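Long-range contacts in iron-regulated outer membrane protein (Neisseria meningitidis, PDB 4B7O), which transports iron across the outer membrane as a TonB-dependent transporter, probably by taking up iron-siderophore complexes: residues 99-107 with 275-284; 346-357 with 516-524. All coordinates share one frame; numbering follows the deposited sequence.

Contact 1 of 2, residues 99-107 with 275-284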
ATOM      1  N   GLY A  99      10.024   7.571  -6.804  1.00 38.06           N
ATOM      2  CA  GLY A  99      11.051   8.383  -6.099  1.00 38.55           C
ATOM      3  C   GLY A  99      10.512   9.338  -5.018  1.00 37.15           C
ATOM      4  O   GLY A  99       9.312   9.638  -4.961  1.00 29.89           O
ATOM      5  N   GLY A 100      11.404   9.819  -4.160  1.00 37.43           N
ATOM      6  CA  GLY A 100      10.997  10.885  -3.241  1.00 38.45           C
ATOM      7  C   GLY A 100      10.653  10.350  -1.882  1.00 38.28           C
ATOM      8  O   GLY A 100      10.654   9.139  -1.674  1.00 43.77           O
ATOM      9  N   ASN A 101      10.357  11.234  -0.943  1.00 38.23           N
ATOM     10  CA  ASN A 101      10.231  10.775   0.433  1.00 37.75           C
ATOM     11  C   ASN A 101       8.787  10.884   0.814  1.00 41.76           C
ATOM     12  O   ASN A 101       8.017  11.646   0.176  1.00 37.41           O
ATOM     13  CB  ASN A 101      11.101  11.616   1.331  1.00 38.93           C
ATOM     14  CG  ASN A 101      11.384  10.977   2.702  1.00 46.02           C
ATOM     15  OD1 ASN A 101      10.732  10.003   3.146  1.00 43.27           O
ATOM     16  ND2 ASN A 101      12.359  11.562   3.400  1.00 40.43           N
ATOM     17  N   GLY A 102       8.404  10.102   1.827  1.00 38.10           N
ATOM     18  CA  GLY A 102       7.028  10.103   2.326  1.00 38.61           C
ATOM     19  C   GLY A 102       6.011   9.860   1.219  1.00 39.47           C
ATOM     20  O   GLY A 102       6.181   8.966   0.384  1.00 39.34           O
ATOM     21  N   THR A 103       4.983  10.701   1.192  1.00 41.26           N
ATOM     22  CA  THR A 103       3.844  10.552   0.312  1.00 41.09           C
ATOM     23  C   THR A 103       4.119  11.141  -1.062  1.00 41.72           C
ATOM     24  O   THR A 103       3.232  11.170  -1.938  1.00 47.93           O
ATOM     25  CB  THR A 103       2.566  11.091   0.965  1.00 44.55           C
ATOM     26  OG1 THR A 103       2.834  12.362   1.585  1.00 49.16           O
ATOM     27  CG2 THR A 103       2.157  10.129   2.023  1.00 43.00           C
ATOM     28  N   SER A 104       5.355  11.585  -1.251  1.00 36.49           N
ATOM     29  CA  SER A 104       5.929  11.733  -2.597  1.00 45.73           C
ATOM     30  C   SER A 104       5.796  10.457  -3.422  1.00 43.03           C
ATOM     31  O   SER A 104       5.697  10.554  -4.644  1.00 41.22           O
ATOM     32  CB  SER A 104       7.429  12.079  -2.551  1.00 41.91           C
ATOM     33  OG  SER A 104       7.621  13.470  -2.313  1.00 44.32           O
ATOM     34  N   GLN A 105       5.810   9.296  -2.741  1.00 41.29           N
ATOM     35  CA  GLN A 105       5.855   7.936  -3.371  1.00 40.32           C
ATOM     36  C   GLN A 105       4.493   7.375  -3.776  1.00 42.26           C
ATOM     37  O   GLN A 105       3.505   7.430  -3.015  1.00 38.27           O
ATOM     38  CB  GLN A 105       6.470   6.899  -2.412  1.00 31.70           C
ATOM     39  CG  GLN A 105       7.907   7.153  -2.128  1.00 37.42           C
ATOM     40  CD  GLN A 105       8.454   6.267  -1.040  1.00 41.26           C
ATOM     41  OE1 GLN A 105       7.918   5.211  -0.749  1.00 43.85           O
ATOM     42  NE2 GLN A 105       9.539   6.693  -0.442  1.00 41.03           N
ATOM     43  N   PHE A 106       4.480   6.803  -4.970  1.00 42.37           N
ATOM     44  CA  PHE A 106       3.348   6.070  -5.496  1.00 45.82           C
ATOM     45  C   PHE A 106       3.757   4.641  -5.589  1.00 44.34           C
ATOM     46  O   PHE A 106       4.871   4.317  -6.025  1.00 46.37           O
ATOM     47  CB  PHE A 106       3.040   6.499  -6.941  1.00 45.07           C
ATOM     48  CG  PHE A 106       2.684   7.934  -7.082  1.00 46.38           C
ATOM     49  CD1 PHE A 106       1.374   8.342  -6.890  1.00 49.23           C
ATOM     50  CD2 PHE A 106       3.660   8.882  -7.417  1.00 47.74           C
ATOM     51  CE1 PHE A 106       1.006   9.668  -7.036  1.00 49.33           C
ATOM     52  CE2 PHE A 106       3.313  10.212  -7.550  1.00 53.98           C
ATOM     53  CZ  PHE A 106       1.978  10.606  -7.360  1.00 55.05           C
ATOM     54  N   LEU A 107       2.824   3.781  -5.288  1.00 40.81           N
ATOM     55  CA  LEU A 107       3.125   2.375  -5.297  1.00 40.77           C
ATOM     56  C   LEU A 107       2.342   1.628  -6.412  1.00 38.69           C
ATOM     57  O   LEU A 107       1.172   1.933  -6.642  1.00 31.72           O
ATOM     58  CB  LEU A 107       2.784   1.843  -3.927  1.00 36.82           C
ATOM     59  CG  LEU A 107       2.910   0.330  -3.907  1.00 43.40           C
ATOM     60  CD1 LEU A 107       3.521  -0.140  -2.580  1.00 40.64           C
ATOM     61  CD2 LEU A 107       1.585  -0.349  -4.225  1.00 41.14           C
ATOM     62  N   HIS A 275       4.324  12.274   9.487  1.00 34.03           N
ATOM     63  CA  HIS A 275       5.399  12.924   8.741  1.00 38.91           C
ATOM     64  C   HIS A 275       5.291  14.412   8.917  1.00 42.83           C
ATOM     65  O   HIS A 275       4.207  14.964   8.757  1.00 35.94           O
ATOM     66  CB  HIS A 275       5.251  12.688   7.250  1.00 38.20           C
ATOM     67  CG  HIS A 275       5.320  11.256   6.863  1.00 43.18           C
ATOM     68  ND1 HIS A 275       5.305  10.870   5.592  1.00 43.51           N
ATOM     69  CD2 HIS A 275       5.407  10.094   7.632  1.00 42.20           C
ATOM     70  CE1 HIS A 275       5.378   9.548   5.525  1.00 38.76           C
ATOM     71  NE2 HIS A 275       5.436   9.069   6.774  1.00 45.73           N
ATOM     72  N   ARG A 276       6.411  15.076   9.202  1.00 39.42           N
ATOM     73  CA  ARG A 276       6.394  16.523   9.285  1.00 40.71           C
ATOM     74  C   ARG A 276       7.588  17.156   8.594  1.00 38.24           C
ATOM     75  O   ARG A 276       8.698  16.655   8.650  1.00 45.97           O
ATOM     76  CB  ARG A 276       6.220  16.990  10.727  1.00 43.31           C
ATOM     77  CG  ARG A 276       7.236  16.450  11.683  1.00 52.69           C
ATOM     78  CD  ARG A 276       6.598  15.817  12.901  1.00 59.27           C
ATOM     79  NE  ARG A 276       6.614  16.771  13.995  1.00 62.62           N
ATOM     80  CZ  ARG A 276       6.008  16.585  15.160  1.00 66.34           C
ATOM     81  NH1 ARG A 276       5.371  15.448  15.416  1.00 64.47           N
ATOM     82  NH2 ARG A 276       6.068  17.531  16.082  1.00 69.67           N
ATOM     83  N   GLY A 277       7.351  18.248   7.899  1.00 37.77           N
ATOM     84  CA  GLY A 277       8.427  18.994   7.283  1.00 37.89           C
ATOM     85  C   GLY A 277       7.935  20.055   6.329  1.00 40.42           C
ATOM     86  O   GLY A 277       6.740  20.314   6.250  1.00 45.60           O
ATOM     87  N   ILE A 278       8.873  20.696   5.630  1.00 42.41           N
ATOM     88  CA  ILE A 278       8.563  21.708   4.644  1.00 40.50           C
ATOM     89  C   ILE A 278       8.391  20.967   3.318  1.00 39.75           C
ATOM     90  O   ILE A 278       9.343  20.478   2.760  1.00 36.94           O
ATOM     91  CB  ILE A 278       9.720  22.764   4.538  1.00 46.54           C
ATOM     92  CG1 ILE A 278      10.080  23.352   5.915  1.00 43.71           C
ATOM     93  CG2 ILE A 278       9.405  23.876   3.544  1.00 41.27           C
ATOM     94  CD1 ILE A 278       8.902  23.386   6.844  1.00 44.80           C
ATOM     95  N   ARG A 279       7.160  20.945   2.826  1.00 41.27           N
ATOM     96  CA  ARG A 279       6.752  20.112   1.723  1.00 42.82           C
ATOM     97  C   ARG A 279       5.967  20.906   0.699  1.00 41.66           C
ATOM     98  O   ARG A 279       5.074  21.675   1.085  1.00 42.86           O
ATOM     99  CB  ARG A 279       5.874  18.952   2.227  1.00 45.45           C
ATOM    100  CG  ARG A 279       6.570  18.019   3.205  1.00 49.54           C
ATOM    101  CD  ARG A 279       7.539  17.075   2.505  1.00 52.03           C
ATOM    102  NE  ARG A 279       6.860  15.916   1.937  1.00 43.25           N
ATOM    103  CZ  ARG A 279       7.442  15.031   1.134  1.00 39.34           C
ATOM    104  NH1 ARG A 279       8.717  15.146   0.799  1.00 38.37           N
ATOM    105  NH2 ARG A 279       6.742  14.012   0.665  1.00 38.33           N
ATOM    106  N   THR A 280       6.295  20.689  -0.586  1.00 37.23           N
ATOM    107  CA  THR A 280       5.626  21.339  -1.750  1.00 36.42           C
ATOM    108  C   THR A 280       4.114  21.112  -1.880  1.00 39.56           C
ATOM    109  O   THR A 280       3.518  20.210  -1.243  1.00 37.27           O
ATOM    110  CB  THR A 280       6.298  20.936  -3.101  1.00 40.83           C
ATOM    111  OG1 THR A 280       6.330  19.504  -3.245  1.00 43.56           O
ATOM    112  CG2 THR A 280       7.736  21.474  -3.193  1.00 38.14           C
ATOM    113  N   VAL A 281       3.478  21.930  -2.724  1.00 40.86           N
ATOM    114  CA  VAL A 281       2.040  21.792  -2.892  1.00 42.19           C
ATOM    115  C   VAL A 281       1.743  20.395  -3.471  1.00 41.26           C
ATOM    116  O   VAL A 281       0.973  19.649  -2.889  1.00 39.76           O
ATOM    117  CB  VAL A 281       1.405  22.963  -3.691  1.00 42.21           C
ATOM    118  CG1 VAL A 281      -0.077  22.670  -4.026  1.00 43.54           C
ATOM    119  CG2 VAL A 281       1.487  24.232  -2.840  1.00 40.55           C
ATOM    120  N   ARG A 282       2.420  20.068  -4.575  1.00 42.77           N
ATOM    121  CA  ARG A 282       2.426  18.755  -5.209  1.00 43.16           C
ATOM    122  C   ARG A 282       3.598  17.879  -4.779  1.00 40.77           C
ATOM    123  O   ARG A 282       4.690  17.954  -5.353  1.00 37.71           O
ATOM    124  CB  ARG A 282       2.535  18.945  -6.700  1.00 45.46           C
ATOM    125  CG  ARG A 282       1.513  19.906  -7.267  1.00 49.07           C
ATOM    126  CD  ARG A 282       2.017  20.319  -8.623  1.00 49.19           C
ATOM    127  NE  ARG A 282       1.402  21.539  -9.044  1.00 61.11           N
ATOM    128  CZ  ARG A 282       1.610  22.721  -8.450  1.00 79.32           C
ATOM    129  NH1 ARG A 282       2.429  22.806  -7.399  1.00 90.29           N
ATOM    130  NH2 ARG A 282       0.993  23.822  -8.886  1.00 68.53           N
ATOM    131  N   GLU A 283       3.376  17.016  -3.795  1.00 39.63           N
ATOM    132  CA  GLU A 283       4.491  16.283  -3.246  1.00 34.57           C
ATOM    133  C   GLU A 283       5.183  15.411  -4.327  1.00 36.63           C
ATOM    134  O   GLU A 283       6.359  15.155  -4.221  1.00 37.16           O
ATOM    135  CB  GLU A 283       4.056  15.495  -2.023  1.00 36.08           C
ATOM    136  CG  GLU A 283       3.671  16.343  -0.810  1.00 42.01           C
ATOM    137  CD  GLU A 283       3.608  15.531   0.480  1.00 51.28           C
ATOM    138  OE1 GLU A 283       3.865  14.295   0.420  1.00 52.13           O
ATOM    139  OE2 GLU A 283       3.329  16.097   1.567  1.00 47.78           O
ATOM    140  N   GLU A 284       4.490  15.007  -5.388  1.00 36.76           N
ATOM    141  CA  GLU A 284       5.172  14.288  -6.502  1.00 40.34           C
ATOM    142  C   GLU A 284       6.252  15.082  -7.247  1.00 41.69           C
ATOM    143  O   GLU A 284       7.057  14.472  -7.965  1.00 43.09           O
ATOM    144  CB  GLU A 284       4.167  13.698  -7.513  1.00 43.99           C
ATOM    145  CG  GLU A 284       3.324  14.711  -8.309  1.00 44.26           C
ATOM    146  CD  GLU A 284       2.272  14.064  -9.235  1.00 49.88           C
ATOM    147  OE1 GLU A 284       2.615  13.121  -9.962  1.00 54.71           O
ATOM    148  OE2 GLU A 284       1.096  14.493  -9.281  1.00 47.01           O
TER

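Contact 2 of 2, residues 346-357 with 516-524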
ATOM      1  N   GLY A 346      -3.682  26.365  -4.177  1.00 43.83           N
ATOM      2  CA  GLY A 346      -5.054  26.449  -4.788  1.00 39.86           C
ATOM      3  C   GLY A 346      -5.932  25.212  -4.539  1.00 48.57           C
ATOM      4  O   GLY A 346      -7.159  25.322  -4.371  1.00 42.32           O
ATOM      5  N   TYR A 347      -5.279  24.027  -4.487  1.00 46.76           N
ATOM      6  CA  TYR A 347      -5.932  22.750  -4.259  1.00 44.57           C
ATOM      7  C   TYR A 347      -6.603  22.795  -2.916  1.00 48.40           C
ATOM      8  O   TYR A 347      -7.763  22.374  -2.793  1.00 56.15           O
ATOM      9  CB  TYR A 347      -4.931  21.556  -4.335  1.00 43.93           C
ATOM     10  CG  TYR A 347      -4.327  21.393  -5.718  1.00 44.17           C
ATOM     11  CD1 TYR A 347      -5.099  20.913  -6.791  1.00 46.70           C
ATOM     12  CD2 TYR A 347      -3.001  21.746  -5.973  1.00 46.15           C
ATOM     13  CE1 TYR A 347      -4.556  20.771  -8.064  1.00 42.11           C
ATOM     14  CE2 TYR A 347      -2.450  21.630  -7.251  1.00 43.10           C
ATOM     15  CZ  TYR A 347      -3.234  21.145  -8.289  1.00 47.00           C
ATOM     16  OH  TYR A 347      -2.697  21.010  -9.561  1.00 50.22           O
ATOM     17  N   ALA A 348      -5.889  23.311  -1.915  1.00 45.02           N
ATOM     18  CA  ALA A 348      -6.424  23.437  -0.543  1.00 47.26           C
ATOM     19  C   ALA A 348      -7.321  24.651  -0.338  1.00 50.27           C
ATOM     20  O   ALA A 348      -7.841  24.872   0.779  1.00 43.82           O
ATOM     21  CB  ALA A 348      -5.288  23.460   0.478  1.00 53.51           C
ATOM     22  N   GLY A 349      -7.499  25.428  -1.412  1.00 49.44           N
ATOM     23  CA  GLY A 349      -8.398  26.568  -1.369  1.00 53.48           C
ATOM     24  C   GLY A 349      -7.685  27.879  -1.090  1.00 53.45           C
ATOM     25  O   GLY A 349      -8.307  28.930  -1.125  1.00 53.76           O
ATOM     26  N   ASN A 350      -6.371  27.821  -0.856  1.00 53.27           N
ATOM     27  CA  ASN A 350      -5.609  28.999  -0.485  1.00 50.73           C
ATOM     28  C   ASN A 350      -6.135  29.467   0.858  1.00 50.14           C
ATOM     29  O   ASN A 350      -6.256  30.661   1.100  1.00 45.54           O
ATOM     30  CB  ASN A 350      -5.791  30.144  -1.514  1.00 46.99           C
ATOM     31  CG  ASN A 350      -5.483  29.720  -2.933  1.00 49.22           C
ATOM     32  OD1 ASN A 350      -6.394  29.416  -3.694  1.00 54.47           O
ATOM     33  ND2 ASN A 350      -4.207  29.706  -3.304  1.00 45.12           N
ATOM     34  N   VAL A 351      -6.516  28.526   1.711  1.00 50.13           N
ATOM     35  CA  VAL A 351      -6.817  28.890   3.096  1.00 51.26           C
ATOM     36  C   VAL A 351      -5.610  29.631   3.674  1.00 54.04           C
ATOM     37  O   VAL A 351      -4.464  29.165   3.606  1.00 55.57           O
ATOM     38  CB  VAL A 351      -7.157  27.659   3.950  1.00 49.74           C
ATOM     39  CG1 VAL A 351      -7.177  28.009   5.424  1.00 46.30           C
ATOM     40  CG2 VAL A 351      -8.469  27.035   3.499  1.00 44.11           C
ATOM     41  N   VAL A 352      -5.862  30.817   4.207  1.00 57.07           N
ATOM     42  CA  VAL A 352      -4.789  31.574   4.845  1.00 52.78           C
ATOM     43  C   VAL A 352      -4.580  30.994   6.231  1.00 47.47           C
ATOM     44  O   VAL A 352      -5.540  30.817   6.960  1.00 48.09           O
ATOM     45  CB  VAL A 352      -5.135  33.089   4.919  1.00 59.07           C
ATOM     46  CG1 VAL A 352      -3.946  33.898   5.484  1.00 49.22           C
ATOM     47  CG2 VAL A 352      -5.572  33.595   3.530  1.00 49.79           C
ATOM     48  N   GLY A 353      -3.329  30.683   6.577  1.00 54.79           N
ATOM     49  CA  GLY A 353      -2.969  30.153   7.914  1.00 51.26           C
ATOM     50  C   GLY A 353      -3.370  28.695   8.054  1.00 54.41           C
ATOM     51  O   GLY A 353      -3.695  28.051   7.054  1.00 52.24           O
ATOM     52  N   PRO A 354      -3.385  28.173   9.295  1.00 53.90           N
ATOM     53  CA  PRO A 354      -3.593  26.742   9.478  1.00 54.89           C
ATOM     54  C   PRO A 354      -4.767  26.177   8.652  1.00 55.67           C
ATOM     55  O   PRO A 354      -5.835  26.805   8.581  1.00 54.52           O
ATOM     56  CB  PRO A 354      -3.831  26.594  10.994  1.00 53.30           C
ATOM     57  CG  PRO A 354      -3.194  27.779  11.622  1.00 59.37           C
ATOM     58  CD  PRO A 354      -3.246  28.884  10.586  1.00 59.10           C
ATOM     59  N   ASN A 355      -4.542  25.024   8.013  1.00 50.90           N
ATOM     60  CA  ASN A 355      -5.599  24.288   7.315  1.00 54.09           C
ATOM     61  C   ASN A 355      -5.596  22.824   7.747  1.00 50.35           C
ATOM     62  O   ASN A 355      -4.571  22.195   7.640  1.00 59.25           O
ATOM     63  CB  ASN A 355      -5.416  24.394   5.797  1.00 50.92           C
ATOM     64  CG  ASN A 355      -6.641  23.933   5.050  1.00 52.13           C
ATOM     65  OD1 ASN A 355      -7.707  23.834   5.658  1.00 50.98           O
ATOM     66  ND2 ASN A 355      -6.515  23.661   3.734  1.00 51.79           N
ATOM     67  N   HIS A 356      -6.718  22.313   8.242  1.00 45.80           N
ATOM     68  CA  HIS A 356      -6.840  20.955   8.765  1.00 47.77           C
ATOM     69  C   HIS A 356      -7.758  20.221   7.869  1.00 53.55           C
ATOM     70  O   HIS A 356      -8.848  20.699   7.562  1.00 55.60           O
ATOM     71  CB  HIS A 356      -7.453  20.917  10.165  1.00 44.90           C
ATOM     72  CG  HIS A 356      -6.559  21.480  11.220  1.00 53.83           C
ATOM     73  ND1 HIS A 356      -6.289  22.821  11.315  1.00 53.06           N
ATOM     74  CD2 HIS A 356      -5.820  20.850  12.236  1.00 52.14           C
ATOM     75  CE1 HIS A 356      -5.434  23.031  12.349  1.00 47.59           C
ATOM     76  NE2 HIS A 356      -5.134  21.829  12.900  1.00 47.21           N
ATOM     77  N   THR A 357      -7.316  19.046   7.421  1.00 56.41           N
ATOM     78  CA  THR A 357      -8.140  18.165   6.608  1.00 45.97           C
ATOM     79  C   THR A 357      -8.103  16.769   7.218  1.00 44.16           C
ATOM     80  O   THR A 357      -7.013  16.248   7.588  1.00 39.12           O
ATOM     81  CB  THR A 357      -7.693  18.147   5.140  1.00 47.09           C
ATOM     82  OG1 THR A 357      -7.162  19.432   4.779  1.00 47.25           O
ATOM     83  CG2 THR A 357      -8.895  17.805   4.216  1.00 48.33           C
ATOM     84  N   ALA A 516      -9.579  14.492  -0.803  1.00 35.38           N
ATOM     85  CA  ALA A 516     -10.038  15.074   0.456  1.00 39.77           C
ATOM     86  C   ALA A 516      -9.733  16.566   0.502  1.00 43.88           C
ATOM     87  O   ALA A 516     -10.557  17.352   0.964  1.00 42.47           O
ATOM     88  CB  ALA A 516      -9.376  14.385   1.680  1.00 33.58           C
ATOM     89  N   LEU A 517      -8.534  16.927   0.047  1.00 42.23           N
ATOM     90  CA  LEU A 517      -8.051  18.286   0.136  1.00 44.41           C
ATOM     91  C   LEU A 517      -8.805  19.251  -0.788  1.00 44.45           C
ATOM     92  O   LEU A 517      -8.601  20.456  -0.725  1.00 42.05           O
ATOM     93  CB  LEU A 517      -6.554  18.349  -0.139  1.00 41.60           C
ATOM     94  CG  LEU A 517      -6.008  19.746   0.164  1.00 45.85           C
ATOM     95  CD1 LEU A 517      -6.317  20.265   1.579  1.00 46.54           C
ATOM     96  CD2 LEU A 517      -4.524  19.747  -0.155  1.00 51.37           C
ATOM     97  N   GLN A 518      -9.716  18.735  -1.603  1.00 41.76           N
ATOM     98  CA  GLN A 518     -10.431  19.605  -2.521  1.00 41.78           C
ATOM     99  C   GLN A 518     -11.875  19.528  -2.242  1.00 39.23           C
ATOM    100  O   GLN A 518     -12.663  20.158  -2.919  1.00 43.54           O
ATOM    101  CB  GLN A 518     -10.179  19.220  -3.966  1.00 42.22           C
ATOM    102  CG  GLN A 518      -8.751  19.373  -4.394  1.00 42.69           C
ATOM    103  CD  GLN A 518      -8.682  19.668  -5.895  1.00 59.66           C
ATOM    104  OE1 GLN A 518      -8.906  20.809  -6.353  1.00 64.88           O
ATOM    105  NE2 GLN A 518      -8.382  18.644  -6.672  1.00 61.28           N
ATOM    106  N   THR A 519     -12.236  18.801  -1.203  1.00 38.34           N
ATOM    107  CA  THR A 519     -13.627  18.642  -0.839  1.00 40.24           C
ATOM    108  C   THR A 519     -14.418  19.956  -0.568  1.00 47.83           C
ATOM    109  O   THR A 519     -15.639  20.008  -0.799  1.00 43.18           O
ATOM    110  CB  THR A 519     -13.728  17.699   0.346  1.00 40.01           C
ATOM    111  OG1 THR A 519     -13.128  16.442  -0.022  1.00 45.01           O
ATOM    112  CG2 THR A 519     -15.170  17.487   0.706  1.00 42.03           C
ATOM    113  N   HIS A 520     -13.723  20.999  -0.098  1.00 46.89           N
ATOM    114  CA  HIS A 520     -14.325  22.328   0.142  1.00 50.37           C
ATOM    115  C   HIS A 520     -15.050  22.915  -1.047  1.00 51.72           C
ATOM    116  O   HIS A 520     -15.938  23.757  -0.880  1.00 49.55           O
ATOM    117  CB  HIS A 520     -13.243  23.302   0.608  1.00 48.51           C
ATOM    118  CG  HIS A 520     -12.008  23.265  -0.242  1.00 42.64           C
ATOM    119  ND1 HIS A 520     -11.982  23.756  -1.495  1.00 42.89           N
ATOM    120  CD2 HIS A 520     -10.760  22.735  -0.003  1.00 42.80           C
ATOM    121  CE1 HIS A 520     -10.776  23.573  -2.023  1.00 41.69           C
ATOM    122  NE2 HIS A 520     -10.026  22.943  -1.113  1.00 42.76           N
ATOM    123  N   GLY A 521     -14.648  22.507  -2.249  1.00 46.23           N
ATOM    124  CA  GLY A 521     -15.390  22.836  -3.459  1.00 45.37           C
ATOM    125  C   GLY A 521     -15.067  24.167  -4.091  1.00 46.56           C
ATOM    126  O   GLY A 521     -15.729  24.596  -5.029  1.00 48.94           O
ATOM    127  N   LYS A 522     -14.023  24.812  -3.614  1.00 46.99           N
ATOM    128  CA  LYS A 522     -13.576  26.048  -4.201  1.00 46.21           C
ATOM    129  C   LYS A 522     -13.442  25.918  -5.710  1.00 54.30           C
ATOM    130  O   LYS A 522     -13.697  26.884  -6.472  1.00 53.92           O
ATOM    131  CB  LYS A 522     -12.255  26.474  -3.554  1.00 49.62           C
ATOM    132  CG  LYS A 522     -11.556  27.639  -4.257  1.00 53.00           C
ATOM    133  CD  LYS A 522     -10.839  28.547  -3.254  1.00 50.11           C
ATOM    134  CE  LYS A 522     -10.375  29.813  -3.972  1.00 56.52           C
ATOM    135  NZ  LYS A 522      -9.298  30.495  -3.201  1.00 59.10           N
ATOM    136  N   ARG A 523     -13.077  24.711  -6.152  1.00 52.35           N
ATOM    137  CA  ARG A 523     -12.720  24.544  -7.529  1.00 47.46           C
ATOM    138  C   ARG A 523     -13.853  23.967  -8.305  1.00 47.60           C
ATOM    139  O   ARG A 523     -13.769  23.866  -9.522  1.00 45.75           O
ATOM    140  CB  ARG A 523     -11.500  23.693  -7.652  1.00 54.19           C
ATOM    141  CG  ARG A 523     -10.218  24.428  -7.329  1.00 53.49           C
ATOM    142  CD  ARG A 523      -9.274  24.127  -8.486  1.00 61.42           C
ATOM    143  NE  ARG A 523      -8.011  24.856  -8.412  1.00 65.41           N
ATOM    144  CZ  ARG A 523      -6.816  24.281  -8.474  1.00 65.25           C
ATOM    145  NH1 ARG A 523      -6.740  22.963  -8.644  1.00 59.03           N
ATOM    146  NH2 ARG A 523      -5.711  25.024  -8.383  1.00 58.82           N
ATOM    147  N   GLY A 524     -14.933  23.606  -7.623  1.00 42.96           N
ATOM    148  CA  GLY A 524     -16.092  23.138  -8.352  1.00 43.52           C
ATOM    149  C   GLY A 524     -16.846  22.089  -7.597  1.00 46.64           C
ATOM    150  O   GLY A 524     -16.346  21.558  -6.595  1.00 51.19           O
TER

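Contact 1 of 2, residues 99-107 with 275-284
Asn101 meets Arg279 through its backbone: its carbonyl O lies at the edge of the guanidinium group, 2.7 Å from Arg279 NH2, although the placement of that oxygen is less certain than the rest. The amide end of Asn101 turns to other partners, OD1 to Lys248 and ND2 to Glu223. At Gly102 the imidazole of His275 comes up against the chain, CE1 lying 3.6 Å from Gly102 CA. Thr103 then directs its hydroxyl to the carboxylate of Glu283, with OG1 donating to OE1. Its chi1 of 45° sets OG1 between the backbone N and the carbonyl carbon; the modelled 2.5 Å between Thr103 OG1 and Glu283 OE1 is very short, so its exact length is doubtful. This is the seam between plug and barrel of a TonB-dependent receptor: residues 99-107 come from a plug loop, whereas 275-284 leave the end of barrel strand 264-276. Ser104 OG gives its proton to Glu283 O (2.8 Å), approaching from above the carbonyl plane, and accepts a weak bond from Arg279 NH2 (3.2 Å). The same NH2 forms a salt bridge to Glu283 OE1 at 2.9 Å, reaching it from above the carboxylate plane; bends at chi2 and chi3 bring NH2 between the acid and the plug loop. Glu283 OE2 pairs with Arg304, so both carboxylate oxygens are engaged and the acid is probably held ionised. Farther along, the ring edge of Phe106 receives the aliphatic part of Glu284, CE2 to CB 3.6 Å, while Glu284 OE1 forms a salt bridge with Arg725.

Contact 2 of 2, residues 346-357 with 516-524
Three hydrogen bonds join Tyr347, Gly349 and Asn350 to His520 and Lys522. His520 NE2 donates to Tyr347 O over 2.9 Å, with the acceptor only 9° out of the imidazole plane; the ring's other nitrogen, ND1, accepts Lys522 N, which fixes its rotation. Lys522 NZ takes two oxygens, Gly349 O at 2.8 Å from above the carbonyl plane and Asn350 OD1 at 3.1 Å. Its CG stands opposite the backbone N (chi1 170°), which carries the chain out toward the 346-349 turn, while Asn350 ND2 is bound by Lys343 O. In an off-centre cation-pi contact, Arg523 CZ sits 4.5 Å from the Tyr347 ring centroid. NH1 comes closest, 3.1 Å from Tyr347 CE1, and with the planes 71° apart the guanidinium is not stacked flat. The carboxamide of Gln518 borders the edge of the same ring. Ala348 CB and Leu517 CD1 form the apolar pair (3.5 Å); Thr357 OG1 is a van der Waals neighbour of that CD1, as CG2 is of Ala516 O. The 346-354 loop and the start of barrel strand 355-373 thus meet the loop between strands 498-509 and 525-528, in the long-loop region of a TonB-dependent receptor barrel.

How the contacts relate
Both segments of contact 1 precede those of contact 2 in sequence, and the two contacts lie about 18 Å apart, centre to centre. Contact 1 joins the plug to the barrel, whereas both segments of contact 2 belong to the barrel. The two meet directly: Val281 CG1, in 275-284, packs 3.6 Å from Tyr347 CD2, in 346-357. The barrel wall also links them, since strand 264-276 pairs with 303-320, then 323-339, then 355-373. Plug residues reach the second site too, for Gln129 and Ile130 bond to the backbone of 516-517. The plug is thus tied to the barrel and its loops at both places, consistent with a plug held within the barrel in this apo form.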